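Local coordinates for hypothetical protein Atu2648 (Agrobacterium tumefaciens str. C58, PDB 1ZCE) that is of unknown function but consists largely of an EVE domain, related to the PUA and ASCH domains, and so may bind RNA or modified nucleic acid bases, at residues 27-32 with 39-44; 49-54 with 131-136. All coordinates share one frame; numbering follows the deposited sequence.

Contact 1 of 2, residues 27-32 with 39-44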
ATOM      1  N   GLU A  27     -11.367   3.129   3.035  1.00  6.63           N
ATOM      2  CA  GLU A  27     -10.906   4.463   3.379  1.00  6.56           C
ATOM      3  C   GLU A  27     -10.397   5.187   2.139  1.00  5.26           C
ATOM      4  O   GLU A  27      -9.599   4.642   1.378  1.00  5.09           O
ATOM      5  CB  GLU A  27      -9.778   4.364   4.406  1.00  6.96           C
ATOM      6  CG  GLU A  27      -9.164   5.693   4.809  1.00  8.72           C
ATOM      7  CD  GLU A  27     -10.067   6.509   5.710  1.00 10.49           C
ATOM      8  OE1 GLU A  27      -9.691   7.651   6.053  1.00 13.53           O
ATOM      9  OE2 GLU A  27     -11.148   6.010   6.084  1.00 11.68           O
ATOM     10  N   GLU A  28     -10.864   6.414   1.937  1.00  5.52           N
ATOM     11  CA  GLU A  28     -10.425   7.221   0.807  1.00  5.07           C
ATOM     12  C   GLU A  28      -8.967   7.568   1.090  1.00  4.73           C
ATOM     13  O   GLU A  28      -8.640   8.052   2.176  1.00  5.43           O
ATOM     14  CB  GLU A  28     -11.258   8.502   0.716  1.00  6.03           C
ATOM     15  CG  GLU A  28     -10.946   9.336  -0.514  1.00  6.68           C
ATOM     16  CD  GLU A  28     -11.637  10.688  -0.517  1.00  8.13           C
ATOM     17  OE1 GLU A  28     -11.492  11.417  -1.519  1.00  8.57           O
ATOM     18  OE2 GLU A  28     -12.313  11.026   0.477  1.00  9.98           O
ATOM     19  N   TRP A  29      -8.087   7.323   0.122  1.00  4.29           N
ATOM     20  CA  TRP A  29      -6.669   7.595   0.333  1.00  4.13           C
ATOM     21  C   TRP A  29      -6.302   9.041   0.006  1.00  4.48           C
ATOM     22  O   TRP A  29      -5.578   9.327  -0.948  1.00  5.31           O
ATOM     23  CB  TRP A  29      -5.815   6.626  -0.488  1.00  5.24           C
ATOM     24  CG  TRP A  29      -4.537   6.294   0.201  1.00  4.70           C
ATOM     25  CD1 TRP A  29      -3.273   6.540  -0.246  1.00  5.40           C
ATOM     26  CD2 TRP A  29      -4.398   5.703   1.496  1.00  4.64           C
ATOM     27  NE1 TRP A  29      -2.352   6.143   0.692  1.00  5.09           N
ATOM     28  CE2 TRP A  29      -3.017   5.625   1.774  1.00  5.31           C
ATOM     29  CE3 TRP A  29      -5.309   5.235   2.453  1.00  6.44           C
ATOM     30  CZ2 TRP A  29      -2.519   5.097   2.971  1.00  4.86           C
ATOM     31  CZ3 TRP A  29      -4.817   4.709   3.646  1.00  5.94           C
ATOM     32  CH2 TRP A  29      -3.434   4.645   3.892  1.00  7.09           C
ATOM     33  N   THR A  30      -6.796   9.944   0.845  1.00  6.21           N
ATOM     34  CA  THR A  30      -6.598  11.381   0.685  1.00  6.23           C
ATOM     35  C   THR A  30      -5.227  11.890   1.105  1.00  6.63           C
ATOM     36  O   THR A  30      -4.453  11.182   1.743  1.00  7.98           O
ATOM     37  CB  THR A  30      -7.633  12.155   1.510  1.00  7.78           C
ATOM     38  OG1 THR A  30      -7.459  11.836   2.896  1.00 10.03           O
ATOM     39  CG2 THR A  30      -9.038  11.774   1.093  1.00  8.72           C
ATOM     40  N   GLY A  31      -4.936  13.131   0.729  1.00  7.18           N
ATOM     41  CA  GLY A  31      -3.682  13.754   1.117  1.00  7.43           C
ATOM     42  C   GLY A  31      -2.463  13.541   0.245  1.00  7.79           C
ATOM     43  O   GLY A  31      -1.413  14.116   0.524  1.00  8.58           O
ATOM     44  N   VAL A  32      -2.572  12.724  -0.795  1.00  6.67           N
ATOM     45  CA  VAL A  32      -1.429  12.502  -1.670  1.00  6.73           C
ATOM     46  C   VAL A  32      -1.245  13.729  -2.554  1.00  5.86           C
ATOM     47  O   VAL A  32      -2.156  14.123  -3.279  1.00  6.06           O
ATOM     48  CB  VAL A  32      -1.629  11.244  -2.540  1.00  6.70           C
ATOM     49  CG1 VAL A  32      -0.503  11.127  -3.562  1.00  7.90           C
ATOM     50  CG2 VAL A  32      -1.667  10.009  -1.653  1.00  7.23           C
ATOM     51  N   ASN A  39      -0.360   9.067  -9.870  1.00  3.74           N
ATOM     52  CA  ASN A  39      -0.411   8.298 -11.102  1.00  5.48           C
ATOM     53  C   ASN A  39      -0.403   6.804 -10.824  1.00  4.77           C
ATOM     54  O   ASN A  39      -0.996   6.034 -11.574  1.00  4.96           O
ATOM     55  CB  ASN A  39       0.742   8.694 -12.028  1.00  6.40           C
ATOM     56  CG  ASN A  39       0.618  10.127 -12.536  1.00  7.20           C
ATOM     57  OD1 ASN A  39      -0.443  10.750 -12.429  1.00  7.43           O
ATOM     58  ND2 ASN A  39       1.701  10.650 -13.103  1.00  7.97           N
ATOM     59  N   ASN A  40       0.266   6.390  -9.752  1.00  3.71           N
ATOM     60  CA  ASN A  40       0.275   4.977  -9.401  1.00  4.03           C
ATOM     61  C   ASN A  40      -1.153   4.585  -9.020  1.00  3.94           C
ATOM     62  O   ASN A  40      -1.633   3.514  -9.390  1.00  5.21           O
ATOM     63  CB  ASN A  40       1.252   4.714  -8.247  1.00  4.77           C
ATOM     64  CG  ASN A  40       2.711   4.694  -8.705  1.00  5.36           C
ATOM     65  OD1 ASN A  40       3.638   4.835  -7.904  1.00  6.52           O
ATOM     66  ND2 ASN A  40       2.915   4.507 -10.001  1.00  5.64           N
HETATM   67  N   MSE A  41      -1.843   5.455  -8.293  1.00  3.83           N
HETATM   68  CA  MSE A  41      -3.218   5.149  -7.928  1.00  3.56           C
HETATM   69  C   MSE A  41      -4.104   5.091  -9.173  1.00  4.10           C
HETATM   70  O   MSE A  41      -5.003   4.256  -9.255  1.00  4.74           O
HETATM   71  CB  MSE A  41      -3.756   6.162  -6.913  1.00  3.30           C
HETATM   72  CG  MSE A  41      -3.131   5.984  -5.534  1.00  4.12           C
HETATM   73 SE   MSE A  41      -3.944   7.031  -4.103  1.00  9.85          SE
HETATM   74  CE  MSE A  41      -3.395   8.788  -4.735  1.00  5.68           C
ATOM     75  N   ARG A  42      -3.863   5.976 -10.135  1.00  4.03           N
ATOM     76  CA  ARG A  42      -4.644   5.964 -11.368  1.00  5.30           C
ATOM     77  C   ARG A  42      -4.442   4.666 -12.147  1.00  5.95           C
ATOM     78  O   ARG A  42      -5.277   4.303 -12.971  1.00  8.48           O
ATOM     79  CB  ARG A  42      -4.259   7.141 -12.265  1.00  6.04           C
ATOM     80  CG  ARG A  42      -4.701   8.487 -11.753  1.00  6.14           C
ATOM     81  CD  ARG A  42      -4.196   9.587 -12.658  1.00  7.72           C
ATOM     82  NE  ARG A  42      -4.673  10.893 -12.231  1.00  6.96           N
ATOM     83  CZ  ARG A  42      -4.391  12.026 -12.860  1.00  7.57           C
ATOM     84  NH1 ARG A  42      -3.627  12.009 -13.944  1.00  8.12           N
ATOM     85  NH2 ARG A  42      -4.882  13.171 -12.410  1.00  8.53           N
ATOM     86  N   ALA A  43      -3.337   3.972 -11.895  1.00  5.17           N
ATOM     87  CA  ALA A  43      -3.050   2.725 -12.597  1.00  6.64           C
ATOM     88  C   ALA A  43      -3.666   1.514 -11.905  1.00  5.78           C
ATOM     89  O   ALA A  43      -3.593   0.399 -12.420  1.00  7.75           O
ATOM     90  CB  ALA A  43      -1.545   2.537 -12.712  1.00  7.36           C
HETATM   91  N   MSE A  44      -4.281   1.736 -10.746  1.00  5.39           N
HETATM   92  CA  MSE A  44      -4.877   0.649  -9.977  1.00  4.85           C
HETATM   93  C   MSE A  44      -6.260   0.234 -10.445  1.00  5.59           C
HETATM   94  O   MSE A  44      -7.044   1.054 -10.926  1.00  6.12           O
HETATM   95  CB  MSE A  44      -4.948   1.033  -8.500  1.00  6.18           C
HETATM   96  CG  MSE A  44      -3.583   1.210  -7.868  1.00  5.24           C
HETATM   97 SE   MSE A  44      -3.706   1.910  -6.083  1.00 11.63          SE
HETATM   98  CE  MSE A  44      -1.822   2.191  -5.792  1.00  6.45           C
TER

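Contact 2 of 2, residues 49-54 with 131-136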
ATOM      1  N   LYS A  49      -4.171  -5.801  -5.005  1.00  4.63           N
ATOM      2  CA  LYS A  49      -3.690  -5.980  -3.646  1.00  5.38           C
ATOM      3  C   LYS A  49      -2.418  -5.186  -3.396  1.00  4.62           C
ATOM      4  O   LYS A  49      -1.652  -4.898  -4.319  1.00  4.48           O
ATOM      5  CB  LYS A  49      -3.437  -7.463  -3.383  1.00  5.72           C
ATOM      6  CG  LYS A  49      -4.647  -8.350  -3.639  1.00  6.37           C
ATOM      7  CD  LYS A  49      -5.808  -7.995  -2.723  1.00  7.65           C
ATOM      8  CE  LYS A  49      -6.970  -8.979  -2.853  1.00  6.03           C
ATOM      9  NZ  LYS A  49      -7.554  -9.031  -4.220  1.00  8.32           N
ATOM     10  N   GLY A  50      -2.204  -4.823  -2.139  1.00  5.62           N
ATOM     11  CA  GLY A  50      -1.023  -4.064  -1.793  1.00  5.70           C
ATOM     12  C   GLY A  50      -0.688  -4.148  -0.320  1.00  4.25           C
ATOM     13  O   GLY A  50      -1.458  -4.683   0.491  1.00  7.31           O
ATOM     14  N   PHE A  51       0.476  -3.614   0.024  1.00  3.98           N
ATOM     15  CA  PHE A  51       0.942  -3.618   1.402  1.00  3.58           C
ATOM     16  C   PHE A  51       0.600  -2.331   2.121  1.00  2.69           C
ATOM     17  O   PHE A  51       0.658  -1.246   1.541  1.00  4.11           O
ATOM     18  CB  PHE A  51       2.460  -3.796   1.466  1.00  4.01           C
ATOM     19  CG  PHE A  51       2.945  -5.131   0.983  1.00  3.03           C
ATOM     20  CD1 PHE A  51       2.341  -6.307   1.416  1.00  4.40           C
ATOM     21  CD2 PHE A  51       4.035  -5.215   0.129  1.00  3.71           C
ATOM     22  CE1 PHE A  51       2.821  -7.549   1.010  1.00  4.04           C
ATOM     23  CE2 PHE A  51       4.522  -6.450  -0.281  1.00  3.94           C
ATOM     24  CZ  PHE A  51       3.913  -7.622   0.160  1.00  4.48           C
ATOM     25  N   PHE A  52       0.217  -2.466   3.384  1.00  4.37           N
ATOM     26  CA  PHE A  52      -0.064  -1.317   4.228  1.00  4.36           C
ATOM     27  C   PHE A  52       1.220  -1.267   5.063  1.00  3.99           C
ATOM     28  O   PHE A  52       1.514  -2.187   5.833  1.00  4.95           O
ATOM     29  CB  PHE A  52      -1.299  -1.570   5.097  1.00  4.54           C
ATOM     30  CG  PHE A  52      -1.799  -0.352   5.836  1.00  3.85           C
ATOM     31  CD1 PHE A  52      -1.207   0.054   7.031  1.00  5.47           C
ATOM     32  CD2 PHE A  52      -2.879   0.382   5.346  1.00  4.15           C
ATOM     33  CE1 PHE A  52      -1.692   1.165   7.732  1.00  5.71           C
ATOM     34  CE2 PHE A  52      -3.372   1.497   6.040  1.00  6.20           C
ATOM     35  CZ  PHE A  52      -2.778   1.888   7.231  1.00  5.22           C
ATOM     36  N   TYR A  53       1.987  -0.199   4.875  1.00  3.76           N
ATOM     37  CA  TYR A  53       3.271  -0.018   5.534  1.00  4.44           C
ATOM     38  C   TYR A  53       3.269   1.167   6.472  1.00  4.49           C
ATOM     39  O   TYR A  53       2.907   2.275   6.074  1.00  4.66           O
ATOM     40  CB  TYR A  53       4.354   0.168   4.463  1.00  4.56           C
ATOM     41  CG  TYR A  53       5.731   0.506   4.985  1.00  5.39           C
ATOM     42  CD1 TYR A  53       6.153   1.831   5.106  1.00  5.93           C
ATOM     43  CD2 TYR A  53       6.622  -0.501   5.343  1.00  5.24           C
ATOM     44  CE1 TYR A  53       7.434   2.143   5.571  1.00  5.96           C
ATOM     45  CE2 TYR A  53       7.899  -0.200   5.807  1.00  6.94           C
ATOM     46  CZ  TYR A  53       8.297   1.120   5.918  1.00  5.52           C
ATOM     47  OH  TYR A  53       9.560   1.399   6.383  1.00  7.59           O
ATOM     48  N   HIS A  54       3.654   0.931   7.722  1.00  4.41           N
ATOM     49  CA  HIS A  54       3.717   2.010   8.698  1.00  4.97           C
ATOM     50  C   HIS A  54       5.010   2.788   8.489  1.00  5.28           C
ATOM     51  O   HIS A  54       6.108   2.253   8.651  1.00  5.38           O
ATOM     52  CB  HIS A  54       3.652   1.456  10.122  1.00  5.72           C
ATOM     53  CG  HIS A  54       2.261   1.173  10.597  1.00  5.71           C
ATOM     54  ND1 HIS A  54       2.000   0.433  11.731  1.00  7.77           N
ATOM     55  CD2 HIS A  54       1.054   1.550  10.110  1.00  6.68           C
ATOM     56  CE1 HIS A  54       0.694   0.368  11.921  1.00  8.15           C
ATOM     57  NE2 HIS A  54       0.098   1.038  10.952  1.00  8.04           N
ATOM     58  N   LEU A 131       5.329 -11.538  -3.387  1.00  4.58           N
ATOM     59  CA  LEU A 131       5.342 -12.903  -2.881  1.00  4.69           C
ATOM     60  C   LEU A 131       6.436 -13.127  -1.839  1.00  5.07           C
ATOM     61  O   LEU A 131       6.230 -13.849  -0.864  1.00  5.86           O
ATOM     62  CB  LEU A 131       5.507 -13.891  -4.040  1.00  6.54           C
ATOM     63  CG  LEU A 131       4.321 -13.944  -5.011  1.00  6.93           C
ATOM     64  CD1 LEU A 131       4.675 -14.785  -6.221  1.00  7.99           C
ATOM     65  CD2 LEU A 131       3.097 -14.507  -4.308  1.00  9.10           C
ATOM     66  N   GLU A 132       7.596 -12.508  -2.040  1.00  5.15           N
ATOM     67  CA  GLU A 132       8.702 -12.667  -1.102  1.00  5.08           C
ATOM     68  C   GLU A 132       8.409 -11.991   0.241  1.00  4.85           C
ATOM     69  O   GLU A 132       8.641 -12.581   1.296  1.00  5.25           O
ATOM     70  CB  GLU A 132       9.988 -12.109  -1.717  1.00  6.22           C
ATOM     71  CG  GLU A 132      11.221 -12.181  -0.822  1.00  8.32           C
ATOM     72  CD  GLU A 132      11.694 -13.598  -0.525  1.00  9.82           C
ATOM     73  OE1 GLU A 132      12.683 -13.739   0.224  1.00 11.05           O
ATOM     74  OE2 GLU A 132      11.093 -14.570  -1.031  1.00  9.58           O
ATOM     75  N   VAL A 133       7.906 -10.760   0.213  1.00  4.60           N
ATOM     76  CA  VAL A 133       7.577 -10.068   1.454  1.00  4.34           C
ATOM     77  C   VAL A 133       6.475 -10.850   2.170  1.00  4.19           C
ATOM     78  O   VAL A 133       6.515 -11.006   3.391  1.00  4.92           O
ATOM     79  CB  VAL A 133       7.127  -8.605   1.184  1.00  3.98           C
ATOM     80  CG1 VAL A 133       6.555  -7.972   2.449  1.00  5.64           C
ATOM     81  CG2 VAL A 133       8.324  -7.786   0.706  1.00  6.29           C
ATOM     82  N   CYS A 134       5.498 -11.351   1.419  1.00  3.61           N
ATOM     83  CA  CYS A 134       4.429 -12.134   2.030  1.00  5.02           C
ATOM     84  C   CYS A 134       4.989 -13.382   2.715  1.00  5.68           C
ATOM     85  O   CYS A 134       4.597 -13.697   3.843  1.00  5.80           O
ATOM     86  CB  CYS A 134       3.376 -12.526   0.990  1.00  5.12           C
ATOM     87  SG  CYS A 134       2.230 -11.184   0.581  1.00  6.19           S
ATOM     88  N   ARG A 135       5.898 -14.090   2.045  1.00  6.10           N
ATOM     89  CA  ARG A 135       6.507 -15.283   2.639  1.00  7.83           C
ATOM     90  C   ARG A 135       7.232 -14.912   3.930  1.00  7.03           C
ATOM     91  O   ARG A 135       7.111 -15.598   4.945  1.00  8.71           O
ATOM     92  CB  ARG A 135       7.509 -15.933   1.679  1.00 11.81           C
ATOM     93  CG  ARG A 135       6.914 -16.905   0.676  1.00 14.98           C
ATOM     94  CD  ARG A 135       8.030 -17.641  -0.054  1.00 15.60           C
ATOM     95  NE  ARG A 135       8.803 -16.747  -0.907  1.00 16.44           N
ATOM     96  CZ  ARG A 135       8.451 -16.414  -2.144  1.00 13.67           C
ATOM     97  NH1 ARG A 135       9.208 -15.590  -2.848  1.00 14.86           N
ATOM     98  NH2 ARG A 135       7.352 -16.923  -2.685  1.00 14.50           N
HETATM   99  N   MSE A 136       8.001 -13.830   3.880  1.00  6.30           N
HETATM  100  CA  MSE A 136       8.733 -13.367   5.050  1.00  6.63           C
HETATM  101  C   MSE A 136       7.745 -13.072   6.168  1.00  7.25           C
HETATM  102  O   MSE A 136       8.052 -13.264   7.343  1.00  8.77           O
HETATM  103  CB  MSE A 136       9.509 -12.093   4.721  1.00  6.81           C
HETATM  104  CG  MSE A 136      10.627 -12.274   3.710  1.00  7.97           C
HETATM  105 SE   MSE A 136      11.294 -10.567   3.116  1.00 13.24          SE
HETATM  106  CE  MSE A 136      12.271 -10.064   4.700  1.00 10.29           C
TER

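Contact 1 of 2, residues 27-32 with 39-44
M41, a selenomethionine on helix 35-42, sends its side chain between W29 and V32 of the loop that follows strand 27-28. Its CB points at that loop, and CG lies anti to the carbonyl carbon (chi1 -72°), with the chain then extended through chi2, so the selenium is carried well clear of the helix backbone. There SE of M41 meets W29 at the pyrrole side of the indole, 3.9 Å from CD1 of W29 and 4.1 Å from CB of the same residue. The two side chains cross at about a right angle. SE of M41 lies near the ring plane, 5.0 Å from the centroid of the five-membered ring of W29 and 77° off its normal, which makes this a Met-aromatic contact of the edge type. A bend at chi3 (-68°) then turns the methyl aside to V32, where CE of M41 stands 3.7 Å from CB and CG2 of V32, tip to tip, with CG1 slightly farther off.

A long unbranched side chain suits this place, because one residue can reach two partners of different shape. The inverse gamma turn centred on W29 and G31, whose phi is positive, bend the loop in a way consistent with W29 and V32 both facing M41. The indole also meets Y7 edge-to-face, and V122 touches both W29 and M41. No hydrogen bond joins the two segments: cohesion across them probably rests on dispersion, with selenium in the place of methionine's sulfur beside the indole edge, so what passes directly between loop and helix is buried apolar contact.

Contact 2 of 2, residues 49-54 with 131-136
F51 of strand 49-54 drives the end of its ring against two consecutive residues of helix 127-136, V133 and C134. Over the valine the approach is oblique: CZ of F51 lies 3.5 Å from both CB and CG1 of V133, and CE2 of F51 is 3.7 Å from the same CG1. The cysteine comes from another direction. SG of C134 lies in the ring plane, 3.7 Å from CE1 of F51 and 83° off the ring normal, an edge-on sulfur-aromatic contact in which the sulfur faces the ring's C-H rim. F51 gets there with CG anti to its carbonyl carbon (chi1 -66°), reaching out from the strand; a flat, rigid side chain can span the gap, while the compact valine and cysteine let the helix come close.

One step further out, E132 and R135, which do not touch the strand, form a salt bridge about one turn apart on the same helix. NH1 and NE of R135 both bind OE2 of E132, the shorter bond being 2.8 Å from NH1, with the oxygen in the guanidinium plane. K108 adds a second salt bridge to that same oxygen.

Around F51, the ring of Y130 meets it from the same helix as V133, and F51 also touches L6 of strand 4-9, V61 of strand 60-73 and M94 of strand 84-99. V133 also touches V98 of strand 84-99, so helix 127-136 rests on that strand as well as on strand 49-54.

Both contacts are buried, apolar across their segments and reach the same mixed sheet, and both set a group-16 atom at an aromatic edge: selenium beside indole in contact 1, cysteine sulfur beside phenyl in contact 2. Contact 1 ties a helix to a loop nearby in the chain, by a long flexible chain bridging two loop residues. Contact 2 instead joins a late helix to a central strand 77 residues earlier, setting a rigid ring against two short helix side chains. Their centres lie 18 Å apart, on opposite sides of the chain's centre, yet W29 and F52 touch, CH2 of W29 being 3.8 Å from CE2 of F52.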